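Protein yciO (Escherichia coli, PDB 1K7J) is of unknown function but belongs to the SUA5 (YrdC-like) family and may, like its relatives, bind double-stranded RNA. Local coordinates at residues Val29-Thr34 / Asp169-Gly174; Tyr38-Lys43 / Leu141-Met146. All coordinates share one frame; numbering follows the deposited sequence.

Contact 1 of 2, residues Val29-Thr34 / Asp169-Gly174; sequences VIVYPT and DLIIHG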
# COMPACT_ATOMS: atom_id res chain seq x y z
N VAL A 29 8.78 7.08 -7.95
CA VAL A 29 8.00 7.00 -6.72
C VAL A 29 6.72 7.78 -6.98
O VAL A 29 6.75 8.93 -7.42
CB VAL A 29 8.75 7.65 -5.54
CG1 VAL A 29 7.82 7.79 -4.35
CG2 VAL A 29 9.96 6.81 -5.17
N ILE A 30 5.58 7.14 -6.72
CA ILE A 30 4.30 7.80 -6.95
C ILE A 30 3.41 7.83 -5.73
O ILE A 30 3.60 7.08 -4.77
CB ILE A 30 3.51 7.11 -8.09
CG1 ILE A 30 2.92 5.78 -7.59
CG2 ILE A 30 4.42 6.86 -9.29
CD1 ILE A 30 1.99 5.11 -8.58
N VAL A 31 2.44 8.74 -5.77
CA VAL A 31 1.45 8.86 -4.71
C VAL A 31 0.15 8.49 -5.42
O VAL A 31 -0.16 9.04 -6.48
CB VAL A 31 1.34 10.30 -4.18
CG1 VAL A 31 0.12 10.42 -3.26
CG2 VAL A 31 2.60 10.67 -3.41
N TYR A 32 -0.58 7.53 -4.87
CA TYR A 32 -1.82 7.11 -5.49
C TYR A 32 -2.91 6.87 -4.45
O TYR A 32 -2.64 6.58 -3.29
CB TYR A 32 -1.61 5.84 -6.32
CG TYR A 32 -1.20 4.61 -5.53
CD1 TYR A 32 0.11 4.45 -5.06
CD2 TYR A 32 -2.11 3.59 -5.29
CE1 TYR A 32 0.49 3.30 -4.37
CE2 TYR A 32 -1.74 2.43 -4.60
CZ TYR A 32 -0.44 2.29 -4.15
OH TYR A 32 -0.07 1.13 -3.50
N PRO A 33 -4.18 7.00 -4.87
CA PRO A 33 -5.30 6.81 -3.95
C PRO A 33 -5.65 5.35 -3.68
O PRO A 33 -5.52 4.50 -4.56
CB PRO A 33 -6.44 7.53 -4.67
CG PRO A 33 -6.14 7.20 -6.11
CD PRO A 33 -4.65 7.42 -6.20
N THR A 34 -6.09 5.07 -2.45
CA THR A 34 -6.55 3.73 -2.09
C THR A 34 -7.88 3.96 -1.37
O THR A 34 -8.30 5.10 -1.18
CB THR A 34 -5.60 2.99 -1.12
OG1 THR A 34 -5.73 3.53 0.21
CG2 THR A 34 -4.15 3.11 -1.58
N ASP A 169 7.69 11.54 -8.03
CA ASP A 169 7.67 11.67 -9.48
C ASP A 169 6.28 11.80 -10.09
O ASP A 169 6.12 12.35 -11.18
CB ASP A 169 8.42 10.48 -10.08
CG ASP A 169 9.81 10.33 -9.49
OD1 ASP A 169 10.57 11.32 -9.52
OD2 ASP A 169 10.14 9.24 -8.98
N LEU A 170 5.27 11.30 -9.38
CA LEU A 170 3.91 11.39 -9.86
C LEU A 170 2.93 11.38 -8.71
O LEU A 170 3.14 10.68 -7.72
CB LEU A 170 3.57 10.20 -10.77
CG LEU A 170 2.09 10.07 -11.16
CD1 LEU A 170 1.68 11.24 -12.05
CD2 LEU A 170 1.85 8.75 -11.87
N ILE A 171 1.89 12.20 -8.83
CA ILE A 171 0.84 12.25 -7.83
C ILE A 171 -0.44 12.06 -8.62
O ILE A 171 -0.72 12.81 -9.56
CB ILE A 171 0.78 13.60 -7.10
CG1 ILE A 171 2.04 13.78 -6.24
CG2 ILE A 171 -0.48 13.66 -6.23
CD1 ILE A 171 2.16 15.15 -5.59
N ILE A 172 -1.20 11.03 -8.27
CA ILE A 172 -2.46 10.76 -8.94
C ILE A 172 -3.58 11.32 -8.10
O ILE A 172 -3.80 10.88 -6.97
CB ILE A 172 -2.70 9.25 -9.14
CG1 ILE A 172 -1.67 8.67 -10.11
CG2 ILE A 172 -4.11 9.01 -9.67
CD1 ILE A 172 -1.73 7.16 -10.25
N HIS A 173 -4.28 12.31 -8.64
CA HIS A 173 -5.41 12.92 -7.97
C HIS A 173 -6.58 11.97 -8.19
O HIS A 173 -7.04 11.80 -9.32
CB HIS A 173 -5.70 14.29 -8.60
CG HIS A 173 -6.88 15.00 -8.03
ND1 HIS A 173 -8.13 14.43 -7.92
CD2 HIS A 173 -7.01 16.27 -7.58
CE1 HIS A 173 -8.98 15.31 -7.44
NE2 HIS A 173 -8.33 16.44 -7.22
N GLY A 174 -7.05 11.34 -7.12
CA GLY A 174 -8.16 10.42 -7.23
C GLY A 174 -9.30 10.84 -6.32
O GLY A 174 -10.07 10.01 -5.84

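Contact 2 of 2, residues Tyr38-Lys43 / Leu141-Met146; sequences YALGCK and LSTSLM. With SO4 (sulfate ion), chain B.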
# COMPACT_ATOMS: atom_id res chain seq x y z
N TYR A 38 -4.43 8.11 0.85
CA TYR A 38 -3.42 8.07 -0.20
C TYR A 38 -2.24 7.22 0.25
O TYR A 38 -2.03 7.02 1.45
CB TYR A 38 -2.97 9.49 -0.55
CG TYR A 38 -3.89 10.15 -1.56
CD1 TYR A 38 -3.72 9.93 -2.92
CD2 TYR A 38 -4.96 10.95 -1.14
CE1 TYR A 38 -4.60 10.48 -3.86
CE2 TYR A 38 -5.84 11.50 -2.07
CZ TYR A 38 -5.65 11.26 -3.43
OH TYR A 38 -6.53 11.80 -4.35
N ALA A 39 -1.47 6.72 -0.71
CA ALA A 39 -0.33 5.87 -0.40
C ALA A 39 0.84 6.18 -1.31
O ALA A 39 0.68 6.79 -2.36
CB ALA A 39 -0.72 4.40 -0.55
N LEU A 40 2.03 5.76 -0.88
CA LEU A 40 3.25 5.93 -1.67
C LEU A 40 3.50 4.58 -2.32
O LEU A 40 3.23 3.54 -1.73
CB LEU A 40 4.43 6.28 -0.77
CG LEU A 40 4.49 7.68 -0.17
CD1 LEU A 40 5.46 7.70 1.01
CD2 LEU A 40 4.92 8.68 -1.24
N GLY A 41 4.02 4.59 -3.55
CA GLY A 41 4.29 3.33 -4.22
C GLY A 41 5.46 3.37 -5.18
O GLY A 41 5.82 4.42 -5.71
N CYS A 42 6.06 2.21 -5.39
CA CYS A 42 7.17 2.05 -6.32
C CYS A 42 7.29 0.57 -6.63
O CYS A 42 6.59 -0.25 -6.03
CB CYS A 42 8.48 2.59 -5.73
SG CYS A 42 9.18 1.60 -4.38
N LYS A 43 8.16 0.20 -7.57
CA LYS A 43 8.30 -1.21 -7.89
C LYS A 43 9.12 -1.90 -6.81
O LYS A 43 9.97 -1.28 -6.18
CB LYS A 43 8.94 -1.40 -9.27
CG LYS A 43 10.34 -0.88 -9.43
CD LYS A 43 10.80 -1.14 -10.86
CE LYS A 43 12.22 -0.67 -11.11
NZ LYS A 43 12.62 -1.01 -12.51
N LEU A 141 5.36 -1.95 -4.07
CA LEU A 141 5.90 -1.70 -2.74
C LEU A 141 5.27 -0.39 -2.31
O LEU A 141 5.32 0.60 -3.05
CB LEU A 141 7.42 -1.55 -2.79
CG LEU A 141 8.06 -1.12 -1.47
CD1 LEU A 141 7.79 -2.16 -0.39
CD2 LEU A 141 9.56 -0.93 -1.68
N SER A 142 4.66 -0.38 -1.13
CA SER A 142 3.98 0.82 -0.68
C SER A 142 4.02 1.04 0.82
O SER A 142 4.57 0.25 1.58
CB SER A 142 2.51 0.76 -1.10
OG SER A 142 2.36 0.44 -2.47
N THR A 143 3.42 2.16 1.22
CA THR A 143 3.24 2.56 2.62
C THR A 143 2.10 3.56 2.56
O THR A 143 1.86 4.18 1.52
CB THR A 143 4.47 3.28 3.25
OG1 THR A 143 4.61 4.59 2.69
CG2 THR A 143 5.73 2.48 3.04
N SER A 144 1.36 3.70 3.65
CA SER A 144 0.28 4.68 3.66
C SER A 144 0.97 6.04 3.69
O SER A 144 2.09 6.15 4.17
CB SER A 144 -0.58 4.52 4.91
OG SER A 144 -1.24 3.27 4.92
N LEU A 145 0.31 7.06 3.15
CA LEU A 145 0.89 8.39 3.17
C LEU A 145 0.31 9.15 4.36
O LEU A 145 -0.85 9.54 4.34
CB LEU A 145 0.58 9.14 1.88
CG LEU A 145 1.20 10.53 1.75
CD1 LEU A 145 2.71 10.43 1.87
CD2 LEU A 145 0.81 11.15 0.41
N MSE A 146 1.11 9.32 5.40
CA MSE A 146 0.64 10.07 6.55
C MSE A 146 1.72 10.98 7.11
O MSE A 146 2.91 10.70 6.98
CB MSE A 146 0.08 9.13 7.63
CG MSE A 146 0.78 7.79 7.82
SE MSE A 146 -0.48 6.38 8.36
CE MSE A 146 -1.18 7.16 9.98
S SO4 B . 1.28 1.78 7.04
O1 SO4 B . -0.11 1.60 6.57
O2 SO4 B . 2.03 2.59 6.07
O3 SO4 B . 1.27 2.48 8.35
O4 SO4 B . 1.92 0.46 7.19

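Contact 1 of 2, residues Val29-Thr34 / Asp169-Gly174
OD2 of D169 is gripped twice: the backbone N of V29 gives it a nearly straight hydrogen bond (V29 N to D169 OD2 2.8 Å, N-H...O angle 165°), and R52 forms a salt bridge to the same oxygen. Aspartate suits this spot because its short side chain, with CG beside its own backbone N (chi1 -53°), brings the carboxylate back to V29 while still offering charge to the arginine. The carbonyl O of V29 is shared as well, by D169 N at 2.8 Å and, weakly, by L170 N. From here the two segments run on as neighbouring parallel strands of the mixed sheet, bonded from V31 N to L170 O at 2.8 Å and from I172 N to V31 O at 2.9 Å. Branched aliphatic residues fill both faces. I30 and L170 lie side by side against helix 14-25, I30 CG2 being 3.8 Å from L170 CB; on the other face V31 CB meets I171 CG1, and both residues reach I160 of helix 157-164. P33, which has no N-H to give, instead sets its ring across I172 at about a right angle, with CD 3.9 Å from I172 CG2, while its CG rests 4.0 Å from CA of G174.

Contact 2 of 2, residues Tyr38-Lys43 / Leu141-Met146
An antiparallel strand pair in the middle of the mixed sheet joins Y38-K43 to L141-M146, and its far end carries a sulfate. L40 pairs with T143 through two backbone bonds, L40 N to T143 O at 2.9 Å and the longer T143 N to L40 O at 3.3 Å; C42 and L141 form the next such pair. Between them lies the non-hydrogen-bonded pair of G41 and S142, where G41 CA approaches L141 O to 3.1 Å in a CA-H...O contact. S142 directs its hydroxyl to the opposite face from L40, and Y32 is its main partner there.

On the face of L40, C42, L141 and T143, the side chains are mostly apolar. The sulfur of C42, set between its backbone N and carbonyl carbon (chi1 71°), touches L141 CD2 at 3.7 Å and also packs on helix 47-57. L40 crosses T143 obliquely, its CB and CD1 lying against T143 OG1, with CD1 the nearer at 3.6 Å. Beyond the last pair, L145 N still bonds to Y38 O, and the L145 side chain lies at about a right angle to L40, with CD1 3.9 Å from L40 CG, and packs on I160 and L164 of helix 157-164.

S144 turns away from Y38-K43 and grips the sulfate with both its backbone N and its hydroxyl, S144 OG to sulfate O1 being 2.6 Å. R122 also bonds this hydroxyl. The sulfate probably came from the crystallisation liquor, but S144, R57 and R196 bind it at a basic spot consistent with affinity for phosphate-like groups, beside an antiparallel strand pair in the mixed sheet of a YrdC-like domain.

The two contacts are about 9 Å apart between centres and belong to one continuous sheet, in the order 170-173, 30-34, 37-43, 140-144. Strands 30-34 and 37-43 follow each other in the chain and pair antiparallel, as in the probable bond from G41 N to I30 O at 2.8 Å. Contact 2 is nested within the chain loop that contact 1 closes, since 38-43 and 141-146 both lie between 29-34 and 169-174. Y32 reaches past strand 37-43 to put its OH 2.7 Å from S142 OG, a probable hydrogen bond. The Y38 ring goes toward 169-174, CE1 lying 3.2 Å from I172 O and OH hydrogen-bonded to G174 N and G175 O. The sulfate touches contact 2 directly, through S144.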